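PDB 3U7Z: putative metal binding protein RUMGNA_00854 from Ruminococcus gnavus, which binds calcium ions and is a putative metal-binding protein whose wider biological role is not established. Local coordinates for residues H8-V13 / V22-T27; C70-G75 / A92-L97. All coordinates share one frame; numbering follows the deposited sequence. Where two conformers were deposited one is given.

In the fold
Contacts 1 and 2 lie in one mixed beta sheet and meet where strands 7-14 and 92-99 run side by side. These two strands are parallel, and Thr-12 bonds through its backbone to Phe-93 and Leu-95. Contact 1 is the N-terminal hairpin at one border of the sheet; contact 2 lies nearer the centre of the chain. Both are partly buried. In each, one face packs against helix 32-38 with aliphatic and aromatic side chains, and the other is more exposed and polar. That second face differs. In contact 1 it carries a histidine-aspartate pair; in contact 2 a glutamate and a water bridge the two segments.

Contact 1: H8-V13 / V22-T27; sequences HITVTV and VFEFDT
This contact is an antiparallel beta hairpin at the border of the mixed sheet. Strand 7-14 pairs with the outermost strand 20-27, a two-stranded start that suits a ubiquitin-like fold, in line with the family's clan. Four backbone bonds join the segments. Ile-9 and Phe-25 form one hydrogen-bonded pair, Val-11 and Phe-23 the next. The N-H of Ile-9 reaches Phe-25 O at 2.9 Å and that of Val-11 reaches Phe-23 O at 2.8 Å.

Ile-9, Val-11, Phe-23 and Phe-25 share one face. CG2 of Val-11 meets the ring of Phe-25 obliquely, 3.7 Å from CE2. CG1 of Ile-9, set between its own backbone N and carbonyl carbon (chi1 72°), packs on Phe-25 CB. The ring of Phe-23 turns its edge to Val-11 O, and its CE2 lies 3.8 Å from Val-13 CG2. Leu-36 and Val-35 of helix 32-38 pack on Val-11 and Phe-25. Ile-9 and Val-11 are buried here, while the two phenylalanines lie partly at the surface.

The other face holds His-8, Thr-10, Thr-12, Val-22, Glu-24 and Asp-26. Here Thr-10 and Glu-24 lie side by side, with CG2 of Thr-10 3.9 Å from Glu-24 CG. Thr-12 OG1 rests near Val-22 CG2. A calcium ion sits close to the Glu-24 side chain. His-8 gives its backbone N-H to OD1 of Asp-89, which binds a calcium ion in a structure of this protein, though none is bound to it in this chain's model. At the end of this face His-8 and Asp-26 are joined side chain to side chain. His-8 ND1 donates to Asp-26 OD1 at 2.7 Å, meeting that oxygen on its anti side, with ring and carboxylate planes 66° apart.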
loop_
_atom_site.group_PDB
_atom_site.type_symbol
_atom_site.label_atom_id
_atom_site.label_comp_id
_atom_site.label_asym_id
_atom_site.label_seq_id
_atom_site.Cartn_x
_atom_site.Cartn_y
_atom_site.Cartn_z
ATOM N N HIS A 8 -2.281 15.331 4.097
ATOM C CA HIS A 8 -1.607 14.646 5.196
ATOM C C HIS A 8 -2.286 13.308 5.354
ATOM O O HIS A 8 -3.461 13.237 5.688
ATOM C CB HIS A 8 -1.761 15.509 6.462
ATOM C CG HIS A 8 -1.360 16.931 6.246
ATOM N ND1 HIS A 8 -0.064 17.298 5.992
ATOM C CD2 HIS A 8 -2.107 18.049 6.088
ATOM C CE1 HIS A 8 -0.015 18.604 5.748
ATOM N NE2 HIS A 8 -1.244 19.077 5.792
ATOM N N ILE A 9 -1.502 12.269 5.118
ATOM C CA ILE A 9 -2.029 10.915 5.194
ATOM C C ILE A 9 -1.140 9.997 6.010
ATOM O O ILE A 9 0.012 10.304 6.315
ATOM C CB ILE A 9 -2.279 10.308 3.809
ATOM C CG1 ILE A 9 -1.000 9.968 3.100
ATOM C CG2 ILE A 9 -3.063 11.278 2.948
ATOM C CD1 ILE A 9 -1.191 9.083 1.922
ATOM N N THR A 10 -1.710 8.865 6.375
ATOM C CA THR A 10 -0.913 7.811 7.015
ATOM C C THR A 10 -1.057 6.514 6.254
ATOM O O THR A 10 -2.080 6.277 5.628
ATOM C CB THR A 10 -1.314 7.563 8.467
ATOM O OG1 THR A 10 -2.644 7.144 8.581
ATOM C CG2 THR A 10 -1.236 8.827 9.252
ATOM N N VAL A 11 0.033 5.755 6.208
ATOM C CA VAL A 11 0.057 4.422 5.636
ATOM C C VAL A 11 0.602 3.523 6.723
ATOM O O VAL A 11 1.721 3.723 7.194
ATOM C CB VAL A 11 0.934 4.359 4.416
ATOM C CG1 VAL A 11 0.971 2.923 3.867
ATOM C CG2 VAL A 11 0.455 5.364 3.357
ATOM N N THR A 12 -0.175 2.518 7.117
ATOM C CA THR A 12 0.265 1.542 8.097
ATOM C C THR A 12 0.518 0.222 7.404
ATOM O O THR A 12 -0.305 -0.232 6.619
ATOM C CB THR A 12 -0.768 1.361 9.200
ATOM O OG1 THR A 12 -1.014 2.619 9.842
ATOM C CG2 THR A 12 -0.317 0.373 10.243
ATOM N N VAL A 13 1.708 -0.321 7.604
ATOM C CA VAL A 13 2.093 -1.599 7.084
ATOM C C VAL A 13 1.906 -2.645 8.150
ATOM O O VAL A 13 2.501 -2.536 9.203
ATOM C CB VAL A 13 3.512 -1.590 6.551
ATOM C CG1 VAL A 13 3.907 -2.932 6.010
ATOM C CG2 VAL A 13 3.685 -0.462 5.521
ATOM N N VAL A 22 3.963 2.463 11.048
ATOM C CA VAL A 22 3.122 3.567 10.602
ATOM C C VAL A 22 4.015 4.613 9.966
ATOM O O VAL A 22 5.038 5.018 10.569
ATOM C CB VAL A 22 2.349 4.193 11.798
ATOM C CG1 VAL A 22 1.574 5.408 11.353
ATOM C CG2 VAL A 22 1.423 3.174 12.423
ATOM N N PHE A 23 3.602 5.045 8.789
ATOM C CA PHE A 23 4.316 6.023 8.029
ATOM C C PHE A 23 3.405 7.197 7.751
ATOM O O PHE A 23 2.281 7.023 7.326
ATOM C CB PHE A 23 4.832 5.435 6.722
ATOM C CG PHE A 23 5.745 4.273 6.890
ATOM C CD1 PHE A 23 7.135 4.467 7.027
ATOM C CD2 PHE A 23 5.266 3.003 6.909
ATOM C CE1 PHE A 23 7.946 3.391 7.206
ATOM C CE2 PHE A 23 6.112 1.934 7.100
ATOM C CZ PHE A 23 7.451 2.148 7.243
ATOM N N GLU A 24 3.883 8.408 7.990
ATOM C CA GLU A 24 3.097 9.609 7.729
ATOM C C GLU A 24 3.658 10.263 6.509
ATOM O O GLU A 24 4.871 10.348 6.337
ATOM C CB GLU A 24 3.140 10.575 8.895
ATOM C CG GLU A 24 2.350 10.132 10.064
ATOM C CD GLU A 24 2.318 11.194 11.121
ATOM O OE1 GLU A 24 3.408 11.618 11.557
ATOM O OE2 GLU A 24 1.205 11.617 11.492
ATOM N N PHE A 25 2.766 10.735 5.627
ATOM C CA PHE A 25 3.177 11.497 4.471
ATOM C C PHE A 25 2.450 12.836 4.376
ATOM O O PHE A 25 1.261 12.948 4.614
ATOM C CB PHE A 25 2.883 10.708 3.223
ATOM C CG PHE A 25 3.646 9.441 3.121
ATOM C CD1 PHE A 25 4.894 9.411 2.508
ATOM C CD2 PHE A 25 3.096 8.242 3.549
ATOM C CE1 PHE A 25 5.615 8.208 2.393
ATOM C CE2 PHE A 25 3.813 7.021 3.418
ATOM C CZ PHE A 25 5.040 7.010 2.855
ATOM N N ASP A 26 3.215 13.857 4.023
ATOM C CA ASP A 26 2.663 15.144 3.666
ATOM C C ASP A 26 2.947 15.296 2.168
ATOM O O ASP A 26 4.080 15.455 1.769
ATOM C CB ASP A 26 3.333 16.229 4.520
ATOM C CG ASP A 26 3.250 15.928 6.037
ATOM O OD1 ASP A 26 2.141 15.937 6.598
ATOM O OD2 ASP A 26 4.301 15.640 6.657
ATOM N N THR A 27 1.914 15.234 1.339
ATOM C CA THR A 27 2.102 14.940 -0.086
ATOM C C THR A 27 1.149 15.739 -0.950
ATOM O O THR A 27 0.044 15.978 -0.557
ATOM C CB THR A 27 1.930 13.393 -0.345
ATOM O OG1 THR A 27 2.037 13.118 -1.737
ATOM C CG2 THR A 27 0.554 12.899 0.143
#

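Contact 2: C70-G75 / A92-L97; sequences CITKGG and AFELTL
Glu-94 and Thr-72 meet side chain to side chain across an antiparallel strand pair. Thr-72 OG1 donates to Glu-94 OE1 at 2.6 Å, on the anti lone pair of that oxygen. The N-H of Gly-75 reaches the same oxygen at 2.8 Å, from above the carboxylate plane. OE2 takes a weak bond from Gly-74 N, which also donates to Ala-92 O. The Glu-94 chain bends at chi2 (80°), which swings CD back toward the turn. An alanine in place of Glu-94 would probably leave Thr-72 OG1 and Gly-75 N without this acceptor and the turn less firmly tied to the strand. Gly-74 and Gly-75 both have positive phi, which favours glycine.

On the same face a water donates to Cys-70 O and to Thr-72 OG1. It also hydrogen-bonds to Thr-96 OG1 at 2.8 Å, so it links both strands. Backbone bonds set the register: Cys-70 pairs with Thr-96 and Thr-72 with Glu-94, two bonds each.

The opposite face is largely apolar, with the aliphatic part of Lys-73 at its end. Ile-71 CG1 touches Leu-95 CD2 at 3.6 Å, the two chains side by side. Lys-73 lies alongside Phe-93. Its CG stands over one face of the ring, and its CD is 3.7 Å from Phe-93 CE1.

Leu-32 of helix 32-38 packs on Ile-71 and Phe-93, and Leu-36 on Leu-95. Strand 92-99 runs between antiparallel strand 67-73 and parallel strand 7-14, with the helix across the face of Phe-93 and Leu-95.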
loop_
_atom_site.group_PDB
_atom_site.type_symbol
_atom_site.label_atom_id
_atom_site.label_comp_id
_atom_site.label_asym_id
_atom_site.label_seq_id
_atom_site.Cartn_x
_atom_site.Cartn_y
_atom_site.Cartn_z
ATOM N N CYS A 70 -2.380 -6.457 0.474
ATOM C CA CYS A 70 -3.716 -5.924 0.314
ATOM C C CYS A 70 -3.808 -4.491 0.769
ATOM O O CYS A 70 -3.341 -4.165 1.840
ATOM C CB CYS A 70 -4.662 -6.786 1.163
ATOM S SG CYS A 70 -6.307 -6.045 1.213
ATOM N N ILE A 71 -4.432 -3.656 -0.032
ATOM C CA ILE A 71 -4.616 -2.241 0.301
ATOM C C ILE A 71 -6.002 -2.050 0.903
ATOM O O ILE A 71 -6.995 -2.448 0.300
ATOM C CB ILE A 71 -4.559 -1.303 -0.922
ATOM C CG1 ILE A 71 -3.261 -1.491 -1.715
ATOM C CG2 ILE A 71 -4.685 0.202 -0.514
ATOM C CD1 ILE A 71 -3.201 -0.861 -3.107
ATOM N N THR A 72 -6.086 -1.386 2.063
ATOM C CA THR A 72 -7.369 -0.966 2.635
ATOM C C THR A 72 -7.257 0.495 3.014
ATOM O O THR A 72 -6.171 1.064 3.042
ATOM C CB THR A 72 -7.817 -1.831 3.807
ATOM O OG1 THR A 72 -6.772 -1.906 4.763
ATOM C CG2 THR A 72 -8.178 -3.193 3.348
ATOM N N LYS A 73 -8.410 1.136 3.208
ATOM C CA LYS A 73 -8.471 2.527 3.595
ATOM C C LYS A 73 -9.410 2.573 4.804
ATOM O O LYS A 73 -10.612 2.328 4.691
ATOM C CB LYS A 73 -8.957 3.366 2.414
ATOM C CG LYS A 73 -9.110 4.874 2.699
ATOM C CD LYS A 73 -9.446 5.585 1.346
ATOM C CE LYS A 73 -10.395 6.749 1.393
ATOM N NZ LYS A 73 -11.083 6.907 0.040
ATOM N N GLY A 74 -8.812 2.802 5.965
ATOM C CA GLY A 74 -9.532 2.679 7.226
ATOM C C GLY A 74 -10.186 1.357 7.392
ATOM O O GLY A 74 -11.273 1.251 7.932
ATOM N N GLY A 75 -9.512 0.337 6.910
ATOM C CA GLY A 75 -9.979 -1.023 6.985
ATOM C C GLY A 75 -10.971 -1.431 5.910
ATOM O O GLY A 75 -11.341 -2.607 5.811
ATOM N N ALA A 92 -6.254 7.473 5.885
ATOM C CA ALA A 92 -5.408 6.427 6.514
ATOM C C ALA A 92 -5.545 5.172 5.645
ATOM O O ALA A 92 -6.668 4.690 5.426
ATOM C CB ALA A 92 -5.894 6.138 7.927
ATOM N N PHE A 93 -4.432 4.702 5.107
ATOM C CA PHE A 93 -4.366 3.497 4.333
ATOM C C PHE A 93 -3.613 2.465 5.088
ATOM O O PHE A 93 -2.778 2.775 5.922
ATOM C CB PHE A 93 -3.658 3.695 3.004
ATOM C CG PHE A 93 -4.399 4.559 2.052
ATOM C CD1 PHE A 93 -5.326 4.016 1.203
ATOM C CD2 PHE A 93 -4.159 5.950 1.978
ATOM C CE1 PHE A 93 -6.045 4.786 0.283
ATOM C CE2 PHE A 93 -4.913 6.743 1.081
ATOM C CZ PHE A 93 -5.834 6.134 0.224
ATOM N N GLU A 94 -3.924 1.210 4.788
ATOM C CA GLU A 94 -3.166 0.081 5.346
ATOM C C GLU A 94 -2.706 -0.804 4.184
ATOM O O GLU A 94 -3.435 -0.969 3.172
ATOM C CB GLU A 94 -4.007 -0.722 6.354
ATOM C CG GLU A 94 -4.683 0.157 7.385
ATOM C CD GLU A 94 -5.990 0.868 6.928
ATOM O OE1 GLU A 94 -6.792 0.269 6.170
ATOM O OE2 GLU A 94 -6.256 2.009 7.389
ATOM N N LEU A 95 -1.532 -1.381 4.338
ATOM C CA LEU A 95 -0.999 -2.439 3.438
ATOM C C LEU A 95 -0.787 -3.657 4.343
ATOM O O LEU A 95 0.016 -3.624 5.268
ATOM C CB LEU A 95 0.314 -2.034 2.780
ATOM C CG LEU A 95 0.197 -0.816 1.901
ATOM C CD1 LEU A 95 1.537 -0.245 1.514
ATOM C CD2 LEU A 95 -0.605 -1.062 0.711
ATOM N N THR A 96 -1.534 -4.734 4.100
ATOM C CA THR A 96 -1.529 -5.899 4.947
ATOM C C THR A 96 -1.108 -7.101 4.170
ATOM O O THR A 96 -1.585 -7.340 3.092
ATOM C CB THR A 96 -2.933 -6.183 5.515
ATOM O OG1 THR A 96 -3.362 -5.014 6.186
ATOM C CG2 THR A 96 -2.943 -7.339 6.496
ATOM N N LEU A 97 -0.219 -7.870 4.771
ATOM C CA LEU A 97 0.180 -9.148 4.185
ATOM C C LEU A 97 -0.886 -10.186 4.480
ATOM O O LEU A 97 -1.052 -10.565 5.619
ATOM C CB LEU A 97 1.559 -9.587 4.628
ATOM C CG LEU A 97 2.182 -10.741 3.847
ATOM C CD1 LEU A 97 2.335 -10.513 2.383
ATOM C CD2 LEU A 97 3.504 -11.135 4.477
HETATM O O HOH W 1 -4.781 -3.708 4.213
#